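Local coordinates for protein type IV pilin structural subunit (Pseudomonas aeruginosa, PDB 3JYZ) that probably serves as the structural subunit that assembles into type IV pilus filaments on the bacterial surface, at residues 80-93 against 132-144. Residues are numbered along the deposited sequence; the frame is centred on the assembly and turned at random.
Sequences GLPTAGNTLILSPY and FTGMAAGSVPQEF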
ATOM      1  N   GLY A  80      -2.333  18.299  -4.866  1.00 21.57           N
ATOM      2  CA  GLY A  80      -3.636  18.901  -5.110  1.00 21.25           C
ATOM      3  C   GLY A  80      -4.761  18.254  -4.313  1.00 21.68           C
ATOM      4  O   GLY A  80      -5.907  18.216  -4.766  1.00 22.50           O
ATOM      5  N   LEU A  81      -4.444  17.755  -3.121  1.00 21.48           N
ATOM      6  CA  LEU A  81      -5.402  17.012  -2.311  1.00 20.74           C
ATOM      7  C   LEU A  81      -5.827  17.779  -1.066  1.00 22.58           C
ATOM      8  O   LEU A  81      -5.120  18.682  -0.619  1.00 23.31           O
ATOM      9  CB  LEU A  81      -4.780  15.689  -1.864  1.00 18.80           C
ATOM     10  CG  LEU A  81      -4.400  14.702  -2.959  1.00 17.62           C
ATOM     11  CD1 LEU A  81      -3.437  13.667  -2.395  1.00 16.94           C
ATOM     12  CD2 LEU A  81      -5.640  14.036  -3.544  1.00 17.48           C
ATOM     13  N   PRO A  82      -6.980  17.412  -0.485  1.00 22.89           N
ATOM     14  CA  PRO A  82      -7.379  17.971   0.811  1.00 23.74           C
ATOM     15  C   PRO A  82      -6.334  17.636   1.875  1.00 24.28           C
ATOM     16  O   PRO A  82      -5.663  16.601   1.781  1.00 23.29           O
ATOM     17  CB  PRO A  82      -8.697  17.252   1.119  1.00 23.60           C
ATOM     18  CG  PRO A  82      -9.221  16.834  -0.214  1.00 23.32           C
ATOM     19  CD  PRO A  82      -8.010  16.521  -1.048  1.00 22.63           C
ATOM     20  N   THR A  83      -6.200  18.499   2.878  1.00 25.35           N
ATOM     21  CA  THR A  83      -5.148  18.347   3.881  1.00 25.77           C
ATOM     22  C   THR A  83      -5.193  16.996   4.593  1.00 24.86           C
ATOM     23  O   THR A  83      -4.154  16.442   4.960  1.00 24.83           O
ATOM     24  CB  THR A  83      -5.172  19.502   4.915  1.00 27.53           C
ATOM     25  OG1 THR A  83      -4.164  19.285   5.911  1.00 29.39           O
ATOM     26  CG2 THR A  83      -6.525  19.587   5.593  1.00 27.44           C
ATOM     27  N   ALA A  84      -6.393  16.460   4.783  1.00 23.64           N
ATOM     28  CA  ALA A  84      -6.542  15.176   5.455  1.00 23.07           C
ATOM     29  C   ALA A  84      -7.031  14.097   4.493  1.00 20.91           C
ATOM     30  O   ALA A  84      -7.406  13.012   4.920  1.00 22.56           O
ATOM     31  CB  ALA A  84      -7.491  15.293   6.648  1.00 24.42           C
ATOM     32  N   GLY A  85      -7.035  14.405   3.201  1.00 17.35           N
ATOM     33  CA  GLY A  85      -7.469  13.440   2.205  1.00 15.05           C
ATOM     34  C   GLY A  85      -6.328  12.894   1.370  1.00 13.15           C
ATOM     35  O   GLY A  85      -6.391  12.908   0.142  1.00 14.06           O
ATOM     36  N   ASN A  86      -5.273  12.424   2.035  1.00 12.08           N
ATOM     37  CA  ASN A  86      -3.981  12.262   1.385  1.00 11.17           C
ATOM     38  C   ASN A  86      -3.314  10.901   1.517  1.00 11.48           C
ATOM     39  O   ASN A  86      -2.108  10.778   1.275  1.00 12.77           O
ATOM     40  CB  ASN A  86      -3.025  13.391   1.797  1.00 12.33           C
ATOM     41  CG  ASN A  86      -2.670  13.342   3.265  1.00 13.93           C
ATOM     42  OD1 ASN A  86      -3.434  12.826   4.077  1.00 15.64           O
ATOM     43  ND2 ASN A  86      -1.497  13.871   3.616  1.00 13.33           N
ATOM     44  N   THR A  87      -4.079   9.877   1.882  1.00  9.45           N
ATOM     45  CA  THR A  87      -3.466   8.553   2.024  1.00  8.77           C
ATOM     46  C   THR A  87      -4.107   7.486   1.158  1.00  8.54           C
ATOM     47  O   THR A  87      -5.318   7.512   0.886  1.00  8.08           O
ATOM     48  CB  THR A  87      -3.461   8.040   3.485  1.00 10.65           C
ATOM     49  OG1 THR A  87      -4.799   7.737   3.897  1.00 11.06           O
ATOM     50  CG2 THR A  87      -2.859   9.080   4.419  1.00 11.36           C
ATOM     51  N   LEU A  88      -3.260   6.556   0.730  1.00  7.64           N
ATOM     52  CA  LEU A  88      -3.690   5.307   0.133  1.00  7.98           C
ATOM     53  C   LEU A  88      -3.164   4.155   0.985  1.00  8.53           C
ATOM     54  O   LEU A  88      -2.098   4.263   1.601  1.00  9.26           O
ATOM     55  CB  LEU A  88      -3.138   5.167  -1.286  1.00  8.17           C
ATOM     56  CG  LEU A  88      -3.650   6.130  -2.347  1.00  8.03           C
ATOM     57  CD1 LEU A  88      -3.004   5.819  -3.701  1.00  9.04           C
ATOM     58  CD2 LEU A  88      -5.180   6.057  -2.434  1.00  7.63           C
ATOM     59  N   ILE A  89      -3.914   3.057   1.008  1.00  8.04           N
ATOM     60  CA  ILE A  89      -3.516   1.857   1.724  1.00  8.14           C
ATOM     61  C   ILE A  89      -3.308   0.718   0.725  1.00  8.09           C
ATOM     62  O   ILE A  89      -4.156   0.485  -0.139  1.00  8.34           O
ATOM     63  CB  ILE A  89      -4.588   1.421   2.736  1.00  9.88           C
ATOM     64  CG1 ILE A  89      -5.009   2.589   3.638  1.00 12.42           C
ATOM     65  CG2 ILE A  89      -4.091   0.220   3.546  1.00 11.08           C
ATOM     66  CD1 ILE A  89      -3.896   3.155   4.460  1.00 12.79           C
ATOM     67  N   LEU A  90      -2.177   0.028   0.828  1.00  7.69           N
ATOM     68  CA  LEU A  90      -1.913  -1.167   0.028  1.00  7.63           C
ATOM     69  C   LEU A  90      -1.880  -2.366   0.974  1.00  7.69           C
ATOM     70  O   LEU A  90      -1.024  -2.441   1.853  1.00  7.84           O
ATOM     71  CB  LEU A  90      -0.584  -1.059  -0.726  1.00  9.07           C
ATOM     72  CG  LEU A  90      -0.329   0.236  -1.500  1.00 10.89           C
ATOM     73  CD1 LEU A  90       1.011   0.200  -2.250  1.00 11.61           C
ATOM     74  CD2 LEU A  90      -1.452   0.546  -2.467  1.00 12.84           C
ATOM     75  N   SER A  91      -2.806  -3.301   0.782  1.00  8.35           N
ATOM     76  CA  SER A  91      -2.971  -4.433   1.694  1.00  8.63           C
ATOM     77  C   SER A  91      -2.614  -5.728   0.969  1.00  9.18           C
ATOM     78  O   SER A  91      -3.195  -6.034  -0.074  1.00  8.86           O
ATOM     79  CB  SER A  91      -4.420  -4.492   2.185  1.00  8.97           C
ATOM     80  OG  SER A  91      -4.783  -3.300   2.873  1.00 10.06           O
ATOM     81  N   PRO A  92      -1.646  -6.488   1.504  1.00  8.80           N
ATOM     82  CA  PRO A  92      -1.186  -7.720   0.843  1.00  8.89           C
ATOM     83  C   PRO A  92      -1.904  -8.998   1.295  1.00  9.03           C
ATOM     84  O   PRO A  92      -2.302  -9.132   2.457  1.00  8.73           O
ATOM     85  CB  PRO A  92       0.291  -7.807   1.242  1.00  8.18           C
ATOM     86  CG  PRO A  92       0.376  -7.077   2.554  1.00  9.33           C
ATOM     87  CD  PRO A  92      -0.791  -6.108   2.644  1.00  9.44           C
ATOM     88  N   TYR A  93      -2.042  -9.934   0.356  1.00  8.75           N
ATOM     89  CA  TYR A  93      -2.677 -11.227   0.599  1.00  8.49           C
ATOM     90  C   TYR A  93      -1.864 -12.315  -0.066  1.00  9.84           C
ATOM     91  O   TYR A  93      -1.224 -12.087  -1.078  1.00 11.34           O
ATOM     92  CB  TYR A  93      -4.093 -11.247   0.009  1.00  9.28           C
ATOM     93  CG  TYR A  93      -4.991 -10.223   0.644  1.00  8.68           C
ATOM     94  CD1 TYR A  93      -4.907  -8.880   0.285  1.00  9.67           C
ATOM     95  CD2 TYR A  93      -5.901 -10.586   1.628  1.00 10.01           C
ATOM     96  CE1 TYR A  93      -5.712  -7.935   0.887  1.00 10.34           C
ATOM     97  CE2 TYR A  93      -6.716  -9.640   2.236  1.00 10.58           C
ATOM     98  CZ  TYR A  93      -6.614  -8.312   1.858  1.00 10.92           C
ATOM     99  OH  TYR A  93      -7.426  -7.360   2.454  1.00 12.40           O
ATOM    100  N   PHE A 132     -11.189  -8.835  -3.088  1.00 12.81           N
ATOM    101  CA  PHE A 132     -10.470  -8.621  -1.841  1.00 11.83           C
ATOM    102  C   PHE A 132     -11.427  -8.202  -0.738  1.00 12.56           C
ATOM    103  O   PHE A 132     -12.393  -7.484  -0.980  1.00 14.10           O
ATOM    104  CB  PHE A 132      -9.434  -7.514  -1.985  1.00 10.72           C
ATOM    105  CG  PHE A 132      -8.292  -7.840  -2.892  1.00 11.48           C
ATOM    106  CD1 PHE A 132      -8.279  -7.398  -4.206  1.00 12.23           C
ATOM    107  CD2 PHE A 132      -7.202  -8.545  -2.422  1.00 11.86           C
ATOM    108  CE1 PHE A 132      -7.204  -7.675  -5.044  1.00 11.79           C
ATOM    109  CE2 PHE A 132      -6.128  -8.820  -3.240  1.00 11.93           C
ATOM    110  CZ  PHE A 132      -6.117  -8.388  -4.556  1.00 10.76           C
ATOM    111  N   THR A 133     -11.246  -8.603   0.588  1.00 13.28           N
ATOM    112  CA  THR A 133     -12.006  -8.216   1.758  1.00 15.31           C
ATOM    113  C   THR A 133     -11.066  -7.852   2.919  1.00 14.69           C
ATOM    114  O   THR A 133      -9.960  -8.369   3.008  1.00 13.96           O
ATOM    115  CB  THR A 133     -12.959  -9.375   2.137  1.00 18.59           C
ATOM    116  OG1 THR A 133     -12.203 -10.558   2.401  1.00 21.02           O
ATOM    117  CG2 THR A 133     -13.984  -9.614   1.058  1.00 18.62           C
ATOM    118  N   GLY A 134     -11.544  -7.052   3.709  1.00 14.41           N
ATOM    119  CA  GLY A 134     -10.865  -6.739   4.960  1.00 15.03           C
ATOM    120  C   GLY A 134      -9.913  -5.546   4.994  1.00 15.26           C
ATOM    121  O   GLY A 134      -9.304  -5.273   6.034  1.00 16.94           O
HETATM  122  N   MSE A 135      -9.783  -4.824   3.885  1.00 14.26           N
HETATM  123  CA  MSE A 135      -8.817  -3.721   3.806  1.00 14.51           C
HETATM  124  C   MSE A 135      -9.210  -2.535   4.657  1.00 13.38           C
HETATM  125  O   MSE A 135     -10.373  -2.149   4.688  1.00 13.72           O
HETATM  126  CB  MSE A 135      -8.692  -3.192   2.373  1.00 16.74           C
HETATM  127  CG  MSE A 135      -8.293  -4.203   1.344  1.00 17.85           C
HETATM  128 SE   MSE A 135      -9.862  -5.163   0.687  1.00 19.57          SE
HETATM  129  CE  MSE A 135     -10.865  -3.678  -0.090  1.00 19.33           C
ATOM    130  N   ALA A 136      -8.226  -1.922   5.304  1.00 12.95           N
ATOM    131  CA  ALA A 136      -8.439  -0.615   5.914  1.00 12.64           C
ATOM    132  C   ALA A 136      -8.718   0.421   4.827  1.00 12.51           C
ATOM    133  O   ALA A 136      -8.366   0.230   3.662  1.00 13.17           O
ATOM    134  CB  ALA A 136      -7.233  -0.204   6.731  1.00 13.41           C
ATOM    135  N   ALA A 137      -9.338   1.529   5.211  1.00 12.07           N
ATOM    136  CA  ALA A 137      -9.647   2.572   4.246  1.00 12.18           C
ATOM    137  C   ALA A 137      -8.541   3.616   4.184  1.00 12.14           C
ATOM    138  O   ALA A 137      -7.968   3.991   5.203  1.00 13.25           O
ATOM    139  CB  ALA A 137     -10.972   3.231   4.590  1.00 12.72           C
ATOM    140  N   GLY A 138      -8.238   4.079   2.977  1.00 10.32           N
ATOM    141  CA  GLY A 138      -7.393   5.245   2.804  1.00  9.76           C
ATOM    142  C   GLY A 138      -8.233   6.512   2.881  1.00 10.61           C
ATOM    143  O   GLY A 138      -9.383   6.476   3.343  1.00 12.17           O
ATOM    144  N   SER A 139      -7.677   7.626   2.407  1.00  9.55           N
ATOM    145  CA  SER A 139      -8.345   8.924   2.543  1.00 10.26           C
ATOM    146  C   SER A 139      -8.314   9.822   1.298  1.00  9.61           C
ATOM    147  O   SER A 139      -8.979  10.851   1.256  1.00 10.58           O
ATOM    148  CB  SER A 139      -7.816   9.672   3.778  1.00 10.67           C
ATOM    149  OG  SER A 139      -6.442   9.982   3.651  1.00 12.03           O
ATOM    150  N   VAL A 140      -7.544   9.453   0.279  1.00  8.16           N
ATOM    151  CA  VAL A 140      -7.611  10.197  -0.980  1.00  8.10           C
ATOM    152  C   VAL A 140      -9.049  10.117  -1.522  1.00  8.52           C
ATOM    153  O   VAL A 140      -9.600   9.024  -1.655  1.00  8.06           O
ATOM    154  CB  VAL A 140      -6.618   9.619  -2.019  1.00  7.47           C
ATOM    155  CG1 VAL A 140      -6.891  10.184  -3.399  1.00  8.52           C
ATOM    156  CG2 VAL A 140      -5.162   9.906  -1.596  1.00  8.14           C
ATOM    157  N   PRO A 141      -9.683  11.268  -1.816  1.00  8.09           N
ATOM    158  CA  PRO A 141     -11.049  11.193  -2.352  1.00  8.83           C
ATOM    159  C   PRO A 141     -11.052  10.420  -3.662  1.00  8.90           C
ATOM    160  O   PRO A 141     -10.093  10.519  -4.439  1.00  8.41           O
ATOM    161  CB  PRO A 141     -11.410  12.662  -2.603  1.00  9.15           C
ATOM    162  CG  PRO A 141     -10.555  13.426  -1.596  1.00  9.28           C
ATOM    163  CD  PRO A 141      -9.254  12.658  -1.564  1.00  8.46           C
ATOM    164  N   GLN A 142     -12.118   9.664  -3.911  1.00  9.29           N
ATOM    165  CA  GLN A 142     -12.126   8.748  -5.043  1.00 10.15           C
ATOM    166  C   GLN A 142     -11.876   9.445  -6.382  1.00  8.95           C
ATOM    167  O   GLN A 142     -11.230   8.881  -7.256  1.00  9.89           O
ATOM    168  CB  GLN A 142     -13.428   7.936  -5.076  1.00 11.30           C
ATOM    169  CG  GLN A 142     -14.620   8.783  -5.379  1.00 13.32           C
ATOM    170  CD  GLN A 142     -15.947   8.127  -5.062  1.00 16.04           C
ATOM    171  OE1 GLN A 142     -16.043   6.913  -4.848  1.00 16.94           O
ATOM    172  NE2 GLN A 142     -16.993   8.938  -5.039  1.00 15.87           N
ATOM    173  N   GLU A 143     -12.362  10.674  -6.549  1.00  8.35           N
ATOM    174  CA  GLU A 143     -12.188  11.342  -7.832  1.00  9.47           C
ATOM    175  C   GLU A 143     -10.715  11.694  -8.122  1.00  8.86           C
ATOM    176  O   GLU A 143     -10.367  12.037  -9.249  1.00  9.71           O
ATOM    177  CB  GLU A 143     -13.091  12.579  -7.943  1.00 10.62           C
ATOM    178  CG  GLU A 143     -12.713  13.742  -7.025  1.00 10.82           C
ATOM    179  CD  GLU A 143     -13.441  13.726  -5.686  1.00 11.22           C
ATOM    180  OE1 GLU A 143     -13.893  12.649  -5.242  1.00 11.74           O
ATOM    181  OE2 GLU A 143     -13.553  14.804  -5.056  1.00 11.72           O
ATOM    182  N   PHE A 144      -9.865  11.601  -7.101  1.00  8.57           N
ATOM    183  CA  PHE A 144      -8.450  11.932  -7.229  1.00  8.71           C
ATOM    184  C   PHE A 144      -7.570  10.686  -7.206  1.00  8.91           C
ATOM    185  O   PHE A 144      -6.339  10.778  -7.214  1.00  9.90           O
ATOM    186  CB  PHE A 144      -8.024  12.858  -6.086  1.00  9.66           C
ATOM    187  CG  PHE A 144      -8.670  14.215  -6.125  1.00 10.70           C
ATOM    188  CD1 PHE A 144      -8.654  14.976  -7.283  1.00 11.84           C
ATOM    189  CD2 PHE A 144      -9.260  14.740  -4.990  1.00 11.36           C
ATOM    190  CE1 PHE A 144      -9.233  16.232  -7.306  1.00 12.25           C
ATOM    191  CE2 PHE A 144      -9.847  15.994  -5.010  1.00 12.15           C
ATOM    192  CZ  PHE A 144      -9.832  16.736  -6.168  1.00 11.67           C
TER
HETATM  193  O   HOH W   1      -5.608  -3.133   5.482  1.00 13.43           O
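Tyr93 and Phe132 meet at a slant, ring planes 51° apart and centroids 5.3 Å from each other, with Tyr93 CD1 nearest Phe132 CD2; CG of Met135, a selenomethionine, lies at the Tyr93 ring edge, near its plane. At the other end of the contact, Gly80 O lies over one face of the Phe144 ring and Glu143 CG over the opposite one, while Leu81 CD2 reaches Phe144 CB at 3.7 Å. Between these aromatic ends, the type IV pilin fold illustrates how a loop bounded by a disulfide, here Cys119–Cys149, is fastened to the sheet: residues 132-144 run antiparallel to strand 87-95, which is itself hydrogen-bonded to strands 70-74 and 114-120.

The fastening is intermittent. Tyr93 OH donates to Thr133 O (2.8 Å), from well above the carbonyl plane. Farther along, a water bridges Ser91 OG and Ala136 N, and Ile89 sets CG1 against the backbone around Gly138. Ser139 has its hydroxyl between its own backbone N and carbonyl carbon (chi1 64°), where OG hydrogen-bonds Thr87 OG1 at 2.8 Å and weakly accepts from Asn86 N. Val140 then packs its branches against Leu88 CD2 and Leu81 CD2, and Pro82 CG meets Pro141 CG at 3.9 Å. Two backbone N-H groups hold Thr87 O, arriving from opposite faces of its carbonyl plane: Ser139 N at 2.8 Å and Val140 N at 3.0 Å.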